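Long-range contacts in agmatinase (Burkholderia thailandensis, PDB 4DZ4), which probably hydrolyses agmatine to putrescine and urea at a centre of two manganese ions, as a hexameric member of the arginase family: residues Thr61-Ala66 with Gly259-Gly264; Thr124-Asp129 with Ile147-Lys152; Phe254-Gly259 with Glu299-Ala304. All coordinates share one frame; numbering follows the deposited sequence.

Contact 1 (Thr61-Ala66 with Gly259-Gly264). With EDO (1,2-ethanediol), chain C; EDO (1,2-ethanediol), chain D; EDO (1,2-ethanediol), chain U.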
loop_
_atom_site.group_PDB
_atom_site.type_symbol
_atom_site.label_atom_id
_atom_site.label_comp_id
_atom_site.label_asym_id
_atom_site.label_seq_id
_atom_site.Cartn_x
_atom_site.Cartn_y
_atom_site.Cartn_z
ATOM N N THR B 61 -13.954 -18.522 2.273
ATOM C CA THR B 61 -15.291 -17.971 2.518
ATOM C C THR B 61 -15.334 -16.458 2.548
ATOM O O THR B 61 -16.424 -15.867 2.437
ATOM C CB THR B 61 -15.887 -18.470 3.845
ATOM O OG1 THR B 61 -14.978 -18.172 4.917
ATOM C CG2 THR B 61 -16.122 -19.988 3.790
ATOM N N PHE B 62 -14.173 -15.820 2.679
ATOM C CA PHE B 62 -14.157 -14.353 2.664
ATOM C C PHE B 62 -13.192 -13.889 1.586
ATOM O O PHE B 62 -13.527 -14.014 0.410
ATOM C CB PHE B 62 -13.921 -13.725 4.076
ATOM C CG PHE B 62 -13.947 -12.207 4.083
ATOM C CD1 PHE B 62 -14.673 -11.484 3.112
ATOM C CD2 PHE B 62 -13.215 -11.494 5.046
ATOM C CE1 PHE B 62 -14.675 -10.071 3.107
ATOM C CE2 PHE B 62 -13.215 -10.089 5.051
ATOM C CZ PHE B 62 -13.936 -9.383 4.073
ATOM N N ARG B 63 -12.036 -13.348 1.948
ATOM C CA ARG B 63 -11.126 -12.877 0.902
ATOM C C ARG B 63 -10.417 -14.036 0.244
ATOM O O ARG B 63 -9.997 -14.974 0.916
ATOM C CB ARG B 63 -10.043 -11.960 1.456
ATOM C CG ARG B 63 -10.576 -10.769 2.233
ATOM C CD ARG B 63 -9.477 -10.396 3.220
ATOM N NE ARG B 63 -9.723 -9.077 3.808
ATOM C CZ ARG B 63 -8.958 -8.578 4.785
ATOM N NH1 ARG B 63 -7.926 -9.284 5.252
ATOM N NH2 ARG B 63 -9.213 -7.361 5.265
ATOM N N SER B 64 -10.262 -13.943 -1.071
ATOM C CA SER B 64 -9.387 -14.890 -1.783
ATOM C C SER B 64 -7.968 -14.307 -1.792
ATOM O O SER B 64 -7.758 -13.124 -1.535
ATOM C CB SER B 64 -9.869 -15.105 -3.223
ATOM O OG SER B 64 -10.203 -13.857 -3.834
ATOM N N GLY B 65 -6.995 -15.137 -2.118
ATOM C CA GLY B 65 -5.601 -14.687 -2.175
ATOM C C GLY B 65 -4.613 -15.726 -1.677
ATOM O O GLY B 65 -3.408 -15.635 -1.958
ATOM N N ALA B 66 -5.097 -16.690 -0.910
ATOM C CA ALA B 66 -4.202 -17.728 -0.384
ATOM C C ALA B 66 -3.565 -18.576 -1.457
ATOM O O ALA B 66 -2.610 -19.305 -1.174
ATOM C CB ALA B 66 -4.921 -18.600 0.641
ATOM N N GLY B 259 -7.177 -14.302 4.824
ATOM C CA GLY B 259 -8.516 -14.118 4.248
ATOM C C GLY B 259 -9.633 -13.868 5.251
ATOM O O GLY B 259 -10.649 -13.279 4.893
ATOM N N THR B 260 -9.461 -14.353 6.494
ATOM C CA THR B 260 -10.491 -14.252 7.550
ATOM C C THR B 260 -9.884 -13.764 8.869
ATOM O O THR B 260 -9.769 -14.534 9.852
ATOM C CB THR B 260 -11.273 -15.590 7.779
ATOM O OG1 THR B 260 -10.331 -16.664 7.896
ATOM C CG2 THR B 260 -12.208 -15.893 6.619
ATOM N N PRO B 261 -9.492 -12.483 8.920
ATOM C CA PRO B 261 -8.854 -11.915 10.109
ATOM C C PRO B 261 -9.860 -11.741 11.262
ATOM O O PRO B 261 -10.988 -11.218 11.057
ATOM C CB PRO B 261 -8.363 -10.537 9.618
ATOM C CG PRO B 261 -9.260 -10.176 8.473
ATOM C CD PRO B 261 -9.505 -11.513 7.798
ATOM N N VAL B 262 -9.424 -12.111 12.469
ATOM C CA VAL B 262 -10.289 -12.006 13.660
ATOM C C VAL B 262 -9.476 -11.340 14.783
ATOM O O VAL B 262 -8.401 -11.858 15.177
ATOM C CB VAL B 262 -10.768 -13.397 14.148
ATOM C CG1 VAL B 262 -11.748 -13.252 15.304
ATOM C CG2 VAL B 262 -11.404 -14.193 13.009
ATOM N N ALA B 263 -9.974 -10.215 15.297
ATOM C CA ALA B 263 -9.240 -9.489 16.349
ATOM C C ALA B 263 -9.048 -10.350 17.614
ATOM O O ALA B 263 -9.880 -11.227 17.902
ATOM C CB ALA B 263 -10.039 -8.251 16.726
ATOM N N GLY B 264 -7.991 -10.046 18.369
ATOM C CA GLY B 264 -7.751 -10.645 19.709
ATOM C C GLY B 264 -6.848 -11.877 19.714
ATOM O O GLY B 264 -6.933 -12.709 20.628
HETATM C C1 EDO C . -9.354 -10.871 -2.891
HETATM O O1 EDO C . -9.260 -9.591 -2.411
HETATM C C2 EDO C . -10.366 -11.411 -1.961
HETATM O O2 EDO C . -11.381 -12.001 -2.721
HETATM C C1 EDO D . -12.450 -7.024 1.784
HETATM O O1 EDO D . -11.199 -6.940 2.446
HETATM C C2 EDO D . -13.093 -5.643 1.790
HETATM O O2 EDO D . -13.901 -5.553 2.965
HETATM C C1 EDO U . -15.551 -20.478 7.998
HETATM O O1 EDO U . -16.662 -19.693 7.550
HETATM C C2 EDO U . -14.584 -19.579 8.735
HETATM O O2 EDO U . -13.990 -18.762 7.728
#
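With CG anti to the backbone N (chi1 -178°), the ring of F62 is set beside the carbonyl of G259, while R63, its CG beside the backbone N (chi1 -55°), runs as an extended chain from CG to NE past the same oxygen to P261. The G259 carbonyl is the pivot: R63 N donates to G259 O over 3.3 Å in a fairly straight bond, 163° at the hydrogen, and F62 CD2 lies only 3.1 Å from G259 O, which approaches the ring obliquely. R63 CG rests over the centre of the F62 ring, and both side chains lie against this oxygen. At the far end P261 CG sits over one face of the guanidinium, 3.6 Å from R63 NH1, the two side chains crossing at about a right angle. R63 NE binds O1 of an ethanediol, probably from the crystallisation liquor, at 2.9 Å, NH1 holds T258 O, and NH2 forms a salt bridge with E299 of a second subunit, so the guanidinium also joins the subunit interface. On the T61 side, T260 CG2 packs 3.8 Å from F62 CB and makes a van der Waals contact of 4.0 Å with T61 OG1; the T61 hydroxyl has its polar partner in H179. T260 itself touches H165 and D248, ligands of manganese. Two loops that follow strands 49-54 and 240-246 thus meet beside the two-manganese site, which in the arginase fold lies at the carboxyl ends of central strands of the parallel sheet.

Contact 2 (Thr124-Asp129 with Ile147-Lys152)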
loop_
_atom_site.group_PDB
_atom_site.type_symbol
_atom_site.label_atom_id
_atom_site.label_comp_id
_atom_site.label_asym_id
_atom_site.label_seq_id
_atom_site.Cartn_x
_atom_site.Cartn_y
_atom_site.Cartn_z
ATOM N N THR B 124 2.270 -39.768 -3.059
ATOM C CA THR B 124 3.534 -39.888 -3.740
ATOM C C THR B 124 4.710 -39.556 -2.807
ATOM O O THR B 124 5.707 -40.286 -2.739
ATOM C CB THR B 124 3.568 -38.983 -4.992
ATOM O OG1 THR B 124 2.631 -39.505 -5.928
ATOM C CG2 THR B 124 4.949 -39.005 -5.639
ATOM N N ILE B 125 4.595 -38.441 -2.091
ATOM C CA ILE B 125 5.704 -38.023 -1.219
ATOM C C ILE B 125 5.842 -39.004 -0.052
ATOM O O ILE B 125 6.944 -39.411 0.307
ATOM C CB ILE B 125 5.498 -36.573 -0.735
ATOM C CG1 ILE B 125 5.628 -35.627 -1.948
ATOM C CG2 ILE B 125 6.499 -36.230 0.373
ATOM C CD1 ILE B 125 4.969 -34.274 -1.709
ATOM N N LEU B 126 4.706 -39.447 0.489
ATOM C CA LEU B 126 4.750 -40.332 1.654
ATOM C C LEU B 126 5.331 -41.721 1.351
ATOM O O LEU B 126 5.806 -42.387 2.266
ATOM C CB LEU B 126 3.384 -40.425 2.333
ATOM C CG LEU B 126 2.913 -39.110 2.946
ATOM C CD1 LEU B 126 1.485 -39.270 3.440
ATOM C CD2 LEU B 126 3.831 -38.703 4.071
ATOM N N GLN B 127 5.345 -42.125 0.074
ATOM C CA GLN B 127 5.946 -43.399 -0.320
ATOM C C GLN B 127 7.458 -43.379 -0.053
ATOM O O GLN B 127 8.074 -44.445 0.135
ATOM C CB GLN B 127 5.610 -43.770 -1.782
ATOM N N SER B 128 8.041 -42.181 0.035
ATOM C CA SER B 128 9.485 -42.028 0.291
ATOM C C SER B 128 9.876 -42.113 1.753
ATOM O O SER B 128 11.074 -42.131 2.064
ATOM C CB SER B 128 10.003 -40.681 -0.253
ATOM O OG SER B 128 9.610 -39.615 0.607
ATOM N N ASP B 129 8.901 -42.148 2.656
ATOM C CA ASP B 129 9.199 -41.969 4.085
ATOM C C ASP B 129 9.729 -40.575 4.532
ATOM O O ASP B 129 10.011 -40.387 5.715
ATOM C CB ASP B 129 10.148 -43.047 4.609
ATOM C CG ASP B 129 9.596 -44.450 4.426
ATOM O OD1 ASP B 129 8.355 -44.606 4.340
ATOM O OD2 ASP B 129 10.413 -45.387 4.361
ATOM N N ILE B 147 -6.100 -37.317 4.860
ATOM C CA ILE B 147 -6.494 -38.593 4.234
ATOM C C ILE B 147 -5.246 -39.399 3.892
ATOM O O ILE B 147 -5.138 -40.578 4.249
ATOM C CB ILE B 147 -7.373 -38.369 2.975
ATOM C CG1 ILE B 147 -8.747 -37.833 3.407
ATOM C CG2 ILE B 147 -7.510 -39.650 2.142
ATOM C CD1 ILE B 147 -9.588 -37.302 2.266
ATOM N N ALA B 148 -4.293 -38.752 3.217
ATOM C CA ALA B 148 -3.094 -39.436 2.757
ATOM C C ALA B 148 -2.224 -39.834 3.957
ATOM O O ALA B 148 -1.654 -40.933 3.984
ATOM C CB ALA B 148 -2.325 -38.525 1.804
ATOM N N HIS B 149 -2.155 -38.961 4.963
ATOM C CA HIS B 149 -1.402 -39.286 6.190
ATOM C C HIS B 149 -1.964 -40.453 6.976
ATOM O O HIS B 149 -1.209 -41.276 7.478
ATOM C CB HIS B 149 -1.220 -38.052 7.067
ATOM C CG HIS B 149 -0.081 -37.159 6.612
ATOM N ND1 HIS B 149 -0.196 -36.322 5.560
ATOM C CD2 HIS B 149 1.226 -37.023 7.086
ATOM C CE1 HIS B 149 0.981 -35.673 5.377
ATOM N NE2 HIS B 149 1.851 -36.112 6.307
ATOM N N ALA B 150 -3.284 -40.543 7.083
ATOM C CA ALA B 150 -3.918 -41.689 7.738
ATOM C C ALA B 150 -3.645 -42.994 6.998
ATOM O O ALA B 150 -3.576 -44.042 7.639
ATOM C CB ALA B 150 -5.420 -41.464 7.895
ATOM N N GLN B 151 -3.499 -42.947 5.665
ATOM C CA GLN B 151 -3.127 -44.152 4.894
ATOM C C GLN B 151 -1.788 -44.709 5.385
ATOM O O GLN B 151 -1.620 -45.910 5.519
ATOM C CB GLN B 151 -3.026 -43.886 3.380
ATOM C CG GLN B 151 -4.340 -43.692 2.625
ATOM C CD GLN B 151 -4.161 -43.203 1.169
ATOM O OE1 GLN B 151 -3.035 -43.054 0.668
ATOM N NE2 GLN B 151 -5.281 -42.956 0.486
ATOM N N LYS B 152 -0.831 -43.821 5.636
ATOM C CA LYS B 152 0.514 -44.231 6.008
ATOM C C LYS B 152 0.653 -44.525 7.493
ATOM O O LYS B 152 1.244 -45.527 7.850
ATOM C CB LYS B 152 1.535 -43.156 5.625
ATOM C CG LYS B 152 2.970 -43.562 5.924
ATOM C CD LYS B 152 3.954 -42.547 5.378
ATOM C CE LYS B 152 5.405 -42.990 5.548
ATOM N NZ LYS B 152 5.783 -44.214 4.783
#
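K152 slants across L126 between two helices, L126 CB 3.8 Å from K152 CD. The lysine leaves its backbone with CG anti to N (chi1 -177°), stays extended as far as CE, and bends at its last torsion (chi4 64°), which places NZ between two acceptors. One is OD1 of D129, met at 2.6 Å nearly along its C-O axis in a short salt bridge; the other is L126 O, 3.1 Å from K152 NZ. That carbonyl also accepts from D129 N, and the two donors come from opposite faces of its plane. The ammonium group therefore ties down the turn L126-D129, in which D129 has left the helix with positive phi. Deeper in, the leucine's branches divide the work: CD1 stands over the centre of the H149 ring in a CH-pi contact, 4.0 Å from the centroid and 8° off the normal, and also packs 4.2 Å from A148 CB, whereas CD2 approaches H149 NE2. H149 ND1 is hydrogen-bonded to L145 O, which helps to fix the ring's rotation. The contact joins the last part of helix 114-126 and the turn after it to helix 142-153, with M132 of the intervening strand 131-136 touching both L126 and H149.

Contact 3 (Phe254-Gly259 with Glu299-Ala304). With EDO (1,2-ethanediol), chain V.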
loop_
_atom_site.group_PDB
_atom_site.type_symbol
_atom_site.label_atom_id
_atom_site.label_comp_id
_atom_site.label_asym_id
_atom_site.label_seq_id
_atom_site.Cartn_x
_atom_site.Cartn_y
_atom_site.Cartn_z
ATOM N N PHE B 254 -0.166 -8.945 13.658
ATOM C CA PHE B 254 0.996 -9.741 13.311
ATOM C C PHE B 254 0.780 -10.463 11.989
ATOM O O PHE B 254 1.761 -10.773 11.289
ATOM C CB PHE B 254 1.246 -10.796 14.399
ATOM C CG PHE B 254 1.478 -10.202 15.750
ATOM C CD1 PHE B 254 2.770 -9.844 16.161
ATOM C CD2 PHE B 254 0.402 -9.989 16.616
ATOM C CE1 PHE B 254 2.972 -9.271 17.410
ATOM C CE2 PHE B 254 0.601 -9.389 17.852
ATOM C CZ PHE B 254 1.885 -9.043 18.255
ATOM N N ALA B 255 -0.486 -10.716 11.634
ATOM C CA ALA B 255 -0.789 -11.505 10.423
ATOM C C ALA B 255 -1.944 -10.808 9.669
ATOM O O ALA B 255 -3.056 -11.342 9.613
ATOM C CB ALA B 255 -1.182 -12.953 10.809
ATOM N N PRO B 256 -1.673 -9.624 9.086
ATOM C CA PRO B 256 -2.753 -8.929 8.344
ATOM C C PRO B 256 -3.085 -9.634 7.025
ATOM O O PRO B 256 -4.198 -9.470 6.484
ATOM C CB PRO B 256 -2.152 -7.540 8.067
ATOM C CG PRO B 256 -0.641 -7.734 8.112
ATOM C CD PRO B 256 -0.479 -8.753 9.235
ATOM N N GLY B 257 -2.111 -10.382 6.515
ATOM C CA GLY B 257 -2.209 -11.014 5.202
ATOM C C GLY B 257 -2.931 -12.338 5.264
ATOM O O GLY B 257 -2.336 -13.376 5.057
ATOM N N THR B 258 -4.234 -12.290 5.513
ATOM C CA THR B 258 -5.008 -13.521 5.623
ATOM C C THR B 258 -6.459 -13.256 5.224
ATOM O O THR B 258 -6.917 -12.109 5.237
ATOM C CB THR B 258 -4.826 -14.155 7.031
ATOM O OG1 THR B 258 -5.151 -15.563 6.969
ATOM C CG2 THR B 258 -5.679 -13.416 8.097
ATOM N N GLY B 259 -7.177 -14.302 4.824
ATOM C CA GLY B 259 -8.516 -14.118 4.248
ATOM C C GLY B 259 -9.633 -13.868 5.251
ATOM O O GLY B 259 -10.649 -13.279 4.893
ATOM N N GLU B 299 5.414 -8.008 4.063
ATOM C CA GLU B 299 5.628 -9.448 4.209
ATOM C C GLU B 299 5.559 -9.965 5.632
ATOM O O GLU B 299 5.964 -11.113 5.876
ATOM C CB GLU B 299 6.985 -9.876 3.624
ATOM C CG GLU B 299 7.227 -9.504 2.178
ATOM C CD GLU B 299 8.569 -10.030 1.740
ATOM O OE1 GLU B 299 9.615 -9.564 2.276
ATOM O OE2 GLU B 299 8.585 -10.964 0.916
ATOM N N ILE B 300 5.073 -9.161 6.576
ATOM C CA ILE B 300 5.173 -9.605 7.980
ATOM C C ILE B 300 4.414 -10.923 8.235
ATOM O O ILE B 300 4.830 -11.737 9.088
ATOM C CB ILE B 300 4.827 -8.500 8.999
ATOM C CG1 ILE B 300 3.295 -8.226 9.042
ATOM C CG2 ILE B 300 5.718 -7.249 8.771
ATOM C CD1 ILE B 300 2.858 -7.296 10.165
ATOM N N THR B 301 3.312 -11.133 7.515
ATOM C CA THR B 301 2.532 -12.372 7.703
ATOM C C THR B 301 3.298 -13.576 7.199
ATOM O O THR B 301 3.419 -14.608 7.891
ATOM C CB THR B 301 1.195 -12.327 6.968
ATOM O OG1 THR B 301 0.504 -11.114 7.328
ATOM C CG2 THR B 301 0.323 -13.547 7.349
ATOM N N ALA B 302 3.819 -13.422 5.989
ATOM C CA ALA B 302 4.627 -14.471 5.377
ATOM C C ALA B 302 5.899 -14.763 6.191
ATOM O O ALA B 302 6.312 -15.934 6.268
ATOM C CB ALA B 302 4.956 -14.112 3.928
ATOM N N ILE B 303 6.501 -13.712 6.773
ATOM C CA ILE B 303 7.688 -13.868 7.605
ATOM C C ILE B 303 7.321 -14.718 8.833
ATOM O O ILE B 303 8.021 -15.697 9.145
ATOM C CB ILE B 303 8.271 -12.494 8.017
ATOM C CG1 ILE B 303 8.977 -11.853 6.802
ATOM C CG2 ILE B 303 9.263 -12.695 9.175
ATOM C CD1 ILE B 303 9.263 -10.380 6.979
ATOM N N ALA B 304 6.204 -14.391 9.478
ATOM C CA ALA B 304 5.803 -15.188 10.634
ATOM C C ALA B 304 5.559 -16.662 10.232
ATOM O O ALA B 304 5.972 -17.575 10.952
ATOM C CB ALA B 304 4.591 -14.583 11.331
HETATM C C1 EDO V . 11.783 -8.108 -0.119
HETATM O O1 EDO V . 10.953 -7.681 0.963
HETATM C C2 EDO V . 11.083 -9.184 -0.961
HETATM O O2 EDO V . 11.056 -10.451 -0.264
HETATM O O HOH W 1 4.473 -10.982 11.734
#
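The first turn of helix 300-323, with E299 at its N-cap position, packs here against the loop that follows strand 240-246, a strand that brings D246 to the manganese centre. T301 carries the contact. Its OG1 lies beside the backbone N, anti to the carbonyl carbon (chi1 -52°), and receives the N-H of G257 at 2.8 Å with an angle of 154° at the hydrogen. The same hydroxyl is hydrogen-bonded to D296 OD1, so it links the loop to the residues leading into the helix; P256 CD also comes within 3.2 Å of T301 OG1. The other branch, CG2, meets A255 CB at 3.8 Å and faces the carbonyl O of G257, the centre of an inverse gamma turn. I300 adds the apolar share: its CD1 packs 3.8 Å from P256 CD, the two side chains crossing at about a right angle. A water bridges the segments by donating to F254 O and to I300 O, each 2.8 Å from the water oxygen, and so joins the loop to a carbonyl of the first helical turn. On another side of the helix A302 and I303 touch helix 69-76, while P261 of a neighbouring subunit packs on I303. Within the loop, A255 touches L250 and T258 touches D248, while T258 OG1 bonds to E290 O and G257 pairs with A292, just beyond strand 282-289.

In the fold
Contacts 1 and 3 are neighbours, their centres about 11 Å apart on the same side of the chain's centre. They share G259, and their segments alternate along the sequence, so the one long loop between strand 240-246 and helix 268-276 meets 61-66 at its middle and the start of helix 300-323 just before. Contact 2 lies on the opposite side, its centre about 30 Å from both, and is nested inside the loop closed by contact 1, yet closes before contact 3 opens. Its two helices precede and follow strand 131-136, which shares one parallel sheet with 240-246. Contact 1 thus borders the manganese site, contact 3 lies farther from it, and both touch other subunits, while contact 2 is helix packing away from the metals.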